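Local structure of G/U mismatch-specific DNA glycosylase (Deinococcus radiodurans, 2C2Q) at residues D20-G25 against E111-R116; E105-V110 against S127-V132. The protein is a mismatch-specific DNA glycosylase of the uracil-DNA glycosylase superfamily, built as a compact single-chain alpha/beta domain around a mixed beta-sheet. The protein carries 1 engineered substitution. All coordinates share one frame; numbering follows the deposited sequence.

Contact 1: D20-G25 against E111-R116; sequences DVLQPG and EHYRPR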
loop_
_atom_site.group_PDB
_atom_site.type_symbol
_atom_site.label_atom_id
_atom_site.label_comp_id
_atom_site.label_asym_id
_atom_site.label_seq_id
_atom_site.Cartn_x
_atom_site.Cartn_y
_atom_site.Cartn_z
ATOM N N ASP A 20 -8.789 6.673 3.125
ATOM C CA ASP A 20 -8.211 5.374 3.547
ATOM C C ASP A 20 -9.200 4.226 3.479
ATOM O O ASP A 20 -10.431 4.432 3.566
ATOM C CB ASP A 20 -7.677 5.492 4.937
ATOM C CG ASP A 20 -6.382 6.242 4.956
ATOM O OD1 ASP A 20 -5.701 6.410 3.872
ATOM O OD2 ASP A 20 -5.991 6.733 6.031
ATOM N N VAL A 21 -8.686 2.996 3.245
ATOM C CA VAL A 21 -9.499 1.809 3.399
ATOM C C VAL A 21 -8.840 1.000 4.516
ATOM O O VAL A 21 -7.824 0.290 4.302
ATOM C CB VAL A 21 -9.550 0.992 2.077
ATOM C CG1 VAL A 21 -10.347 -0.299 2.209
ATOM C CG2 VAL A 21 -10.049 1.896 0.929
ATOM N N LEU A 22 -9.396 1.103 5.710
ATOM C CA LEU A 22 -8.691 0.604 6.896
ATOM C C LEU A 22 -9.745 0.165 7.860
ATOM O O LEU A 22 -10.807 0.817 7.975
ATOM C CB LEU A 22 -7.783 1.676 7.560
ATOM C CG LEU A 22 -6.552 2.156 6.768
ATOM C CD1 LEU A 22 -5.885 3.335 7.480
ATOM C CD2 LEU A 22 -5.565 0.943 6.564
ATOM N N GLN A 23 -9.450 -0.927 8.551
ATOM C CA GLN A 23 -10.354 -1.493 9.570
ATOM C C GLN A 23 -9.529 -2.532 10.338
ATOM O O GLN A 23 -8.497 -3.001 9.824
ATOM C CB GLN A 23 -11.617 -2.079 8.919
ATOM C CG GLN A 23 -11.389 -3.237 7.977
ATOM C CD GLN A 23 -12.638 -3.665 7.300
ATOM O OE1 GLN A 23 -13.344 -2.839 6.709
ATOM N NE2 GLN A 23 -12.901 -4.957 7.309
ATOM N N PRO A 24 -9.920 -2.872 11.570
ATOM C CA PRO A 24 -9.285 -4.013 12.270
ATOM C C PRO A 24 -9.293 -5.349 11.495
ATOM O O PRO A 24 -10.179 -5.623 10.650
ATOM C CB PRO A 24 -10.162 -4.175 13.542
ATOM C CG PRO A 24 -10.755 -2.806 13.771
ATOM C CD PRO A 24 -11.011 -2.241 12.364
ATOM N N GLY A 25 -8.313 -6.198 11.789
ATOM C CA GLY A 25 -8.383 -7.588 11.265
ATOM C C GLY A 25 -7.966 -7.817 9.815
ATOM O O GLY A 25 -8.258 -8.873 9.232
ATOM N N GLU A 111 -0.663 0.962 14.121
ATOM C CA GLU A 111 -0.700 0.609 15.558
ATOM C C GLU A 111 -2.141 0.361 15.969
ATOM O O GLU A 111 -2.424 -0.520 16.768
ATOM C CB GLU A 111 -0.123 1.745 16.404
ATOM C CG GLU A 111 -0.334 1.547 17.924
ATOM C CD GLU A 111 0.128 0.181 18.446
ATOM O OE1 GLU A 111 1.181 -0.336 17.985
ATOM O OE2 GLU A 111 -0.558 -0.395 19.337
ATOM N N HIS A 112 -3.029 1.207 15.459
ATOM C CA HIS A 112 -4.445 1.091 15.739
ATOM C C HIS A 112 -5.088 -0.130 15.090
ATOM O O HIS A 112 -5.702 -0.971 15.774
ATOM C CB HIS A 112 -5.183 2.402 15.384
ATOM C CG HIS A 112 -6.656 2.301 15.596
ATOM N ND1 HIS A 112 -7.238 2.411 16.850
ATOM C CD2 HIS A 112 -7.659 1.992 14.745
ATOM C CE1 HIS A 112 -8.541 2.217 16.743
ATOM N NE2 HIS A 112 -8.821 1.977 15.475
ATOM N N TYR A 113 -4.938 -0.292 13.770
ATOM C CA TYR A 113 -5.632 -1.349 13.029
ATOM C C TYR A 113 -4.909 -2.709 13.018
ATOM O O TYR A 113 -5.537 -3.728 12.723
ATOM C CB TYR A 113 -5.804 -0.869 11.591
ATOM C CG TYR A 113 -6.746 0.289 11.480
ATOM C CD1 TYR A 113 -8.125 0.087 11.705
ATOM C CD2 TYR A 113 -6.294 1.577 11.124
ATOM C CE1 TYR A 113 -9.017 1.163 11.603
ATOM C CE2 TYR A 113 -7.187 2.639 11.022
ATOM C CZ TYR A 113 -8.523 2.418 11.246
ATOM O OH TYR A 113 -9.456 3.444 11.148
ATOM N N ARG A 114 -3.595 -2.703 13.294
ATOM C CA ARG A 114 -2.868 -3.983 13.404
ATOM C C ARG A 114 -3.075 -4.958 12.217
ATOM O O ARG A 114 -3.350 -6.146 12.402
ATOM C CB ARG A 114 -3.253 -4.688 14.729
ATOM C CG ARG A 114 -2.913 -3.898 15.970
ATOM C CD ARG A 114 -1.441 -3.576 16.122
ATOM N NE ARG A 114 -1.144 -2.897 17.383
ATOM C CZ ARG A 114 -1.021 -3.520 18.573
ATOM N NH1 ARG A 114 -1.155 -4.833 18.673
ATOM N NH2 ARG A 114 -0.768 -2.819 19.677
ATOM N N PRO A 115 -2.897 -4.507 10.966
ATOM C CA PRO A 115 -2.992 -5.457 9.834
ATOM C C PRO A 115 -1.863 -6.515 9.928
ATOM O O PRO A 115 -0.825 -6.218 10.555
ATOM C CB PRO A 115 -2.771 -4.555 8.611
ATOM C CG PRO A 115 -1.910 -3.429 9.151
ATOM C CD PRO A 115 -2.464 -3.161 10.560
ATOM N N ARG A 116 -2.046 -7.688 9.325
ATOM C CA ARG A 116 -0.987 -8.739 9.413
ATOM C C ARG A 116 0.260 -8.329 8.612
ATOM O O ARG A 116 1.391 -8.673 9.004
ATOM C CB ARG A 116 -1.508 -10.099 8.952
ATOM C CG ARG A 116 -2.612 -10.743 9.893
ATOM C CD ARG A 116 -2.277 -10.745 11.397
ATOM N NE ARG A 116 -0.928 -11.193 11.670
ATOM C CZ ARG A 116 -0.545 -12.477 11.700
ATOM N NH1 ARG A 116 -1.446 -13.462 11.495
ATOM N NH2 ARG A 116 0.750 -12.760 11.903
HETATM O O HOH W 1 -6.182 -4.362 10.133
HETATM O O HOH W 2 -6.596 -5.780 14.176
#

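Contact 2: E105-V110 against S127-V132; sequences ELRRKV and SETLGV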
loop_
_atom_site.group_PDB
_atom_site.type_symbol
_atom_site.label_atom_id
_atom_site.label_comp_id
_atom_site.label_asym_id
_atom_site.label_seq_id
_atom_site.Cartn_x
_atom_site.Cartn_y
_atom_site.Cartn_z
ATOM N N GLU A 105 1.532 9.684 10.819
ATOM C CA GLU A 105 0.112 9.311 10.713
ATOM C C GLU A 105 -0.083 7.878 10.233
ATOM O O GLU A 105 -0.983 7.187 10.702
ATOM C CB GLU A 105 -0.638 10.295 9.816
ATOM C CG GLU A 105 -0.792 11.682 10.431
ATOM C CD GLU A 105 -1.651 12.607 9.617
ATOM O OE1 GLU A 105 -1.598 12.569 8.359
ATOM O OE2 GLU A 105 -2.392 13.390 10.247
ATOM N N LEU A 106 0.766 7.418 9.311
ATOM C CA LEU A 106 0.714 6.021 8.868
ATOM C C LEU A 106 0.971 5.108 10.079
ATOM O O LEU A 106 0.261 4.159 10.300
ATOM C CB LEU A 106 1.779 5.748 7.791
ATOM C CG LEU A 106 2.000 4.306 7.333
ATOM C CD1 LEU A 106 0.680 3.673 6.860
ATOM C CD2 LEU A 106 3.067 4.339 6.216
ATOM N N ARG A 107 2.028 5.416 10.822
ATOM C CA ARG A 107 2.412 4.544 11.935
ATOM C C ARG A 107 1.317 4.465 12.966
ATOM O O ARG A 107 1.039 3.386 13.457
ATOM C CB ARG A 107 3.714 5.028 12.519
ATOM C CG ARG A 107 4.954 4.513 11.766
ATOM C CD ARG A 107 6.265 5.162 12.315
ATOM N NE ARG A 107 7.483 4.804 11.567
ATOM C CZ ARG A 107 8.183 3.683 11.720
ATOM N NH1 ARG A 107 7.797 2.742 12.593
ATOM N NH2 ARG A 107 9.275 3.477 10.973
ATOM N N ARG A 108 0.653 5.577 13.248
ATOM C CA ARG A 108 -0.501 5.566 14.177
ATOM C C ARG A 108 -1.652 4.680 13.709
ATOM O O ARG A 108 -2.262 3.974 14.498
ATOM C CB ARG A 108 -1.022 6.963 14.427
ATOM C CG ARG A 108 -0.045 7.809 15.208
ATOM C CD ARG A 108 -0.315 9.343 15.149
ATOM N NE ARG A 108 -1.671 9.736 15.529
ATOM C CZ ARG A 108 -2.496 10.447 14.758
ATOM N NH1 ARG A 108 -2.095 10.847 13.545
ATOM N NH2 ARG A 108 -3.726 10.760 15.191
ATOM N N LYS A 109 -1.939 4.721 12.404
ATOM C CA LYS A 109 -2.924 3.856 11.837
ATOM C C LYS A 109 -2.525 2.363 11.974
ATOM O O LYS A 109 -3.354 1.530 12.198
ATOM C CB LYS A 109 -3.158 4.235 10.363
ATOM C CG LYS A 109 -3.813 5.615 10.184
ATOM C CD LYS A 109 -3.682 6.081 8.717
ATOM C CE LYS A 109 -4.011 7.517 8.613
ATOM N NZ LYS A 109 -3.798 8.048 7.190
ATOM N N VAL A 110 -1.262 2.038 11.705
ATOM C CA VAL A 110 -0.828 0.663 11.734
ATOM C C VAL A 110 -0.973 0.109 13.165
ATOM O O VAL A 110 -1.368 -1.030 13.345
ATOM C CB VAL A 110 0.598 0.535 11.240
ATOM C CG1 VAL A 110 1.109 -0.883 11.433
ATOM C CG2 VAL A 110 0.648 0.868 9.740
ATOM N N SER A 127 10.960 4.085 1.977
ATOM C CA SER A 127 12.118 4.920 2.351
ATOM C C SER A 127 11.695 6.144 3.162
ATOM O O SER A 127 12.316 6.436 4.170
ATOM C CB SER A 127 12.965 5.292 1.104
ATOM O OG SER A 127 13.841 6.379 1.393
ATOM N N GLU A 128 10.594 6.797 2.790
ATOM C CA GLU A 128 10.057 7.932 3.580
ATOM C C GLU A 128 9.649 7.476 4.990
ATOM O O GLU A 128 9.787 8.245 5.932
ATOM C CB GLU A 128 8.876 8.601 2.888
ATOM C CG GLU A 128 9.232 9.382 1.619
ATOM C CD GLU A 128 10.140 10.616 1.833
ATOM O OE1 GLU A 128 10.218 11.118 2.968
ATOM O OE2 GLU A 128 10.761 11.107 0.833
ATOM N N THR A 129 9.169 6.241 5.119
ATOM C CA THR A 129 8.687 5.677 6.399
ATOM C C THR A 129 9.790 5.088 7.274
ATOM O O THR A 129 9.831 5.361 8.479
ATOM C CB THR A 129 7.585 4.622 6.117
ATOM O OG1 THR A 129 6.532 5.258 5.378
ATOM C CG2 THR A 129 6.909 4.077 7.447
ATOM N N LEU A 130 10.677 4.309 6.668
ATOM C CA LEU A 130 11.661 3.515 7.402
ATOM C C LEU A 130 12.952 4.290 7.651
ATOM O O LEU A 130 13.779 3.857 8.465
ATOM C CB LEU A 130 11.949 2.176 6.689
ATOM C CG LEU A 130 10.774 1.213 6.470
ATOM C CD1 LEU A 130 11.146 0.036 5.551
ATOM C CD2 LEU A 130 10.207 0.703 7.797
ATOM N N GLY A 131 13.113 5.429 6.970
ATOM C CA GLY A 131 14.299 6.280 7.104
ATOM C C GLY A 131 15.565 5.690 6.480
ATOM O O GLY A 131 16.682 6.099 6.820
ATOM N N VAL A 132 15.405 4.712 5.595
ATOM C CA VAL A 132 16.533 4.137 4.884
ATOM C C VAL A 132 16.415 4.493 3.388
ATOM O O VAL A 132 15.322 4.403 2.812
ATOM C CB VAL A 132 16.654 2.610 5.132
ATOM C CG1 VAL A 132 16.897 2.325 6.620
ATOM C CG2 VAL A 132 15.417 1.863 4.677
#

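Contact 1: D20-G25 against E111-R116
L22 lies over one face of the Y113 ring, and the two side chains cross at about a right angle. L22 CB makes a CH-pi contact, 3.8 Å from the centroid of the Y113 ring and 18° off the ring normal. It is displaced toward the rim, nearest Y113 CE2. Y113 has its CG anti to the carbonyl carbon (chi1 -67°), which turns the ring along the 20-25 backbone. The opposite face is met by H112, whose CD2 sits 3.4 Å above the plane of the Y113 ring, over its centre. P24 comes in at the ring edge, with P24 CD 3.8 Å from Y113 CD1. The Q23 backbone passes obliquely, its C 3.3 Å from Y113 CD1. No direct hydrogen bond joins the segments; two waters do so instead. Water 1 donates to Q23 O and to Y113 O, each at 2.7 Å. Water 2 accepts from G25 N at 3.0 Å and also donates to Y113 O. The contact packs the loop before strand 28-32 against the C-terminal end of helix 103-113, and L22 also touches V29 of that strand. The chemistry is split: apolar side chains and the Q23 peptide pack on the ring, while water serves the carbonyl at the helix end.

Contact 2: E105-V110 against S127-V132
R107 places its CG anti to the carbonyl carbon (chi1 -84°) and then runs extended from CG to NE, carrying the guanidinium across to helix 123-130. L106 has its CG anti to the backbone N (chi1 172°), which points its methyls at T129. The L106 and T129 side chains meet at about a right angle. L106 CD2 is 3.7 Å from T129 OG1 and 4.0 Å from T129 CG2. T129 OG1 is hydrogen-bonded to G125 O in its own helix; its contact with the L106 methyl is van der Waals packing. One hydrogen bond spans the gap, from R107 NH2 to T129 O at 3.2 Å. It is nearly straight at the hydrogen (164°). The acceptor lies at the guanidinium edge, close to its plane, but the donor stands above the carbonyl plane of T129. A positive group near the C-terminal end of helix 123-130 probably suits the helix dipole. Beyond that end, G131 leaves the helix with positive phi. L106 and T129 both pack on F120 of strand 117-120, the strand that connects the two helices in sequence. L106 also reaches T83 of strand 80-84, and R107 touches W148 in a loop.

How the contacts relate
Contacts 1 and 2 share helix 103-113, and their centres are 14 Å apart. Contact 2 uses L106 and R107 in the body of the helix, whereas contact 1 uses Y113 at its end. K109 joins the two regions. Its NZ forms a salt bridge with D20 OD2 at 2.8 Å, and its CD packs 3.7 Å from L22 CD1. P115 CD also lies 3.7 Å from V110 O, where the chain leaves the helix. The D20 carboxylate has a second charged partner in K87. Helix 103-113 thus lies against the 20-25 loop at its end and against helix 123-130 along its body; along the chain the segments alternate. Each contact is centred about 12 Å from the centre of the chain.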